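CDP-glucose 4,6-dehydratase (Salmonella enterica subsp. enterica serovar Typhi, PDB 1WVG) catalyses the NAD(+)-dependent conversion of CDP-D-glucose to CDP-4-dehydro-6-deoxy-D-glucose and water, the second step in making the CDP-3,6-dideoxy-D-mannose used for the lipopolysaccharide O-antigen. Local coordinates at residues D137-E140 with G144-E147. Sequence-based numbering, arbitrary orientation.
Sequences DNRE and GYRE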
ATOM      1  N   ASP A 137       4.752   1.646 -12.095  1.00 17.66           N
ATOM      2  CA  ASP A 137       3.533   2.391 -12.309  1.00 16.64           C
ATOM      3  C   ASP A 137       3.880   3.826 -11.891  1.00 21.34           C
ATOM      4  O   ASP A 137       4.334   4.009 -10.762  1.00 16.06           O
ATOM      5  CB  ASP A 137       2.519   1.776 -11.312  1.00 15.73           C
ATOM      6  CG  ASP A 137       1.223   2.494 -11.377  1.00 27.16           C
ATOM      7  OD1 ASP A 137       0.838   3.022 -12.390  1.00 26.48           O
ATOM      8  OD2 ASP A 137       0.614   2.572 -10.234  1.00 36.52           O
ATOM      9  N   ASN A 138       3.730   4.826 -12.764  1.00 16.42           N
ATOM     10  CA  ASN A 138       4.093   6.213 -12.426  1.00 19.04           C
ATOM     11  C   ASN A 138       3.005   7.013 -11.690  1.00 27.73           C
ATOM     12  O   ASN A 138       1.988   7.374 -12.263  1.00 18.42           O
ATOM     13  CB  ASN A 138       4.692   6.960 -13.638  1.00 16.72           C
ATOM     14  CG  ASN A 138       5.452   8.239 -13.261  1.00 21.36           C
ATOM     15  OD1 ASN A 138       5.074   8.948 -12.318  1.00 19.72           O
ATOM     16  ND2 ASN A 138       6.570   8.527 -13.943  1.00 18.50           N
ATOM     17  N   ARG A 139       3.198   7.268 -10.390  1.00 20.98           N
ATOM     18  CA  ARG A 139       2.232   7.986  -9.582  1.00 15.36           C
ATOM     19  C   ARG A 139       2.381   9.492  -9.701  1.00 26.35           C
ATOM     20  O   ARG A 139       1.642  10.268  -9.083  1.00 24.12           O
ATOM     21  CB  ARG A 139       2.443   7.577  -8.156  1.00 17.80           C
ATOM     22  CG  ARG A 139       2.401   6.068  -8.092  1.00 14.99           C
ATOM     23  CD  ARG A 139       0.973   5.588  -7.933  1.00 22.06           C
ATOM     24  NE  ARG A 139       0.164   6.634  -7.324  1.00 51.92           N
ATOM     25  CZ  ARG A 139      -0.222   6.609  -6.058  1.00 70.81           C
ATOM     26  NH1 ARG A 139       0.109   5.604  -5.250  1.00 52.04           N
ATOM     27  NH2 ARG A 139      -0.943   7.623  -5.586  1.00 69.42           N
ATOM     28  N   GLU A 140       3.359   9.898 -10.492  1.00 19.22           N
ATOM     29  CA  GLU A 140       3.624  11.311 -10.728  1.00 19.90           C
ATOM     30  C   GLU A 140       3.762  12.027  -9.415  1.00 32.12           C
ATOM     31  O   GLU A 140       3.040  12.987  -9.141  1.00 25.62           O
ATOM     32  CB  GLU A 140       2.507  11.993 -11.537  1.00 14.91           C
ATOM     33  CG  GLU A 140       2.488  11.545 -13.000  1.00 22.42           C
ATOM     34  CD  GLU A 140       3.636  12.002 -13.879  1.00 31.70           C
ATOM     35  OE1 GLU A 140       3.690  11.729 -15.071  1.00 29.60           O
ATOM     36  OE2 GLU A 140       4.551  12.716 -13.277  1.00 22.78           O
ATOM     37  N   GLY A 144      11.258   8.916  -5.307  1.00 14.33           N
ATOM     38  CA  GLY A 144      11.969   7.950  -6.105  1.00 15.80           C
ATOM     39  C   GLY A 144      11.334   6.583  -5.842  1.00 20.74           C
ATOM     40  O   GLY A 144      10.990   6.231  -4.708  1.00 18.70           O
ATOM     41  N   TYR A 145      11.153   5.786  -6.874  1.00 19.20           N
ATOM     42  CA  TYR A 145      10.553   4.454  -6.719  1.00 14.93           C
ATOM     43  C   TYR A 145      11.469   3.437  -6.056  1.00 18.52           C
ATOM     44  O   TYR A 145      12.677   3.429  -6.292  1.00 14.60           O
ATOM     45  CB  TYR A 145      10.040   3.855  -8.074  1.00 15.60           C
ATOM     46  CG  TYR A 145       8.917   4.735  -8.524  1.00 17.47           C
ATOM     47  CD1 TYR A 145       9.172   5.828  -9.349  1.00 18.69           C
ATOM     48  CD2 TYR A 145       7.634   4.559  -8.010  1.00 17.25           C
ATOM     49  CE1 TYR A 145       8.117   6.660  -9.715  1.00 12.70           C
ATOM     50  CE2 TYR A 145       6.567   5.385  -8.372  1.00 15.31           C
ATOM     51  CZ  TYR A 145       6.824   6.442  -9.241  1.00 11.74           C
ATOM     52  OH  TYR A 145       5.819   7.324  -9.570  1.00 20.24           O
ATOM     53  N   ARG A 146      10.851   2.521  -5.296  1.00 16.62           N
ATOM     54  CA  ARG A 146      11.560   1.463  -4.593  1.00 11.70           C
ATOM     55  C   ARG A 146      11.322   0.209  -5.391  1.00 15.05           C
ATOM     56  O   ARG A 146      10.288   0.144  -6.050  1.00 17.09           O
ATOM     57  CB  ARG A 146      10.923   1.250  -3.206  1.00 11.63           C
ATOM     58  CG  ARG A 146      10.923   2.491  -2.304  1.00 21.66           C
ATOM     59  CD  ARG A 146       9.887   2.420  -1.164  1.00 13.93           C
ATOM     60  NE  ARG A 146      10.089   3.490  -0.164  1.00 14.15           N
ATOM     61  CZ  ARG A 146       9.250   3.652   0.838  1.00 18.76           C
ATOM     62  NH1 ARG A 146       8.208   2.839   0.935  1.00 14.94           N
ATOM     63  NH2 ARG A 146       9.447   4.607   1.765  1.00 13.15           N
ATOM     64  N   GLU A 147      12.247  -0.768  -5.294  1.00 18.29           N
ATOM     65  CA  GLU A 147      12.181  -2.047  -6.019  1.00 12.90           C
ATOM     66  C   GLU A 147      10.948  -2.847  -5.777  1.00 16.95           C
ATOM     67  O   GLU A 147      10.601  -3.693  -6.594  1.00 21.96           O
ATOM     68  CB  GLU A 147      13.371  -2.971  -5.789  1.00  8.98           C
ATOM     69  CG  GLU A 147      14.643  -2.386  -6.441  1.00 13.27           C
ATOM     70  CD  GLU A 147      15.369  -1.424  -5.535  1.00 24.17           C
ATOM     71  OE1 GLU A 147      14.844  -0.910  -4.574  1.00 23.62           O
ATOM     72  OE2 GLU A 147      16.615  -1.185  -5.885  1.00 22.62           O
TER
HETATM   73  O   HOH W   1       6.549   9.844 -10.095  1.00 15.47           O
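Y145 reaches across to the bend at 137-140 and sets its phenol oxygen against the main chain there. The direct hydrogen bond runs from R139 N to Y145 OH, 2.7 Å long with an N-H...O angle of 146°; the donor approaches the hydroxyl edge of the ring, near its plane. Tyrosine suits the place because the two backbones stay far apart, 8.8 Å between the CA atoms of N138 and Y145, and a long, rigid side chain with a polar end spans that gap.

A second hydrogen bond closes the bend itself as an Asx turn: N138 OD1 accepts from E140 N at 2.7 Å, with the donor lying in the carbonyl plane. Holding CG anti to the backbone N (chi1 -163°) places the amide where OD1 can meet E140 N. The amide and the ring of Y145 have their planes 72° apart.

Further bonds link the turn to its surroundings. Water 1 donates to N138 OD1 at 2.8 Å and is also hydrogen-bonded to Y145 OH, at 2.7 Å. Asparagine fits position 138 because its short amide offers OD1 to both the turn and the water, while ND2 donates to Y302 O. The carboxylate of E140 takes the backbone N-H groups of H301 and Y302.

Van der Waals contact is modest. The carbonyl oxygen D137 O lies 3.5 Å from the aromatic carbon Y145 CE2, and the R139 CB methylene sits 3.7 Å from Y145 OH before the bent chain leads the guanidinium away. The ring of Y145 also stacks with W141.

Thus Y145 ties an Asx turn within the long loop between strand 126-130 and helix 156-175, in the Rossmann domain of this epimerase/dehydratase family member, with neighbouring R146 at the subunit interface.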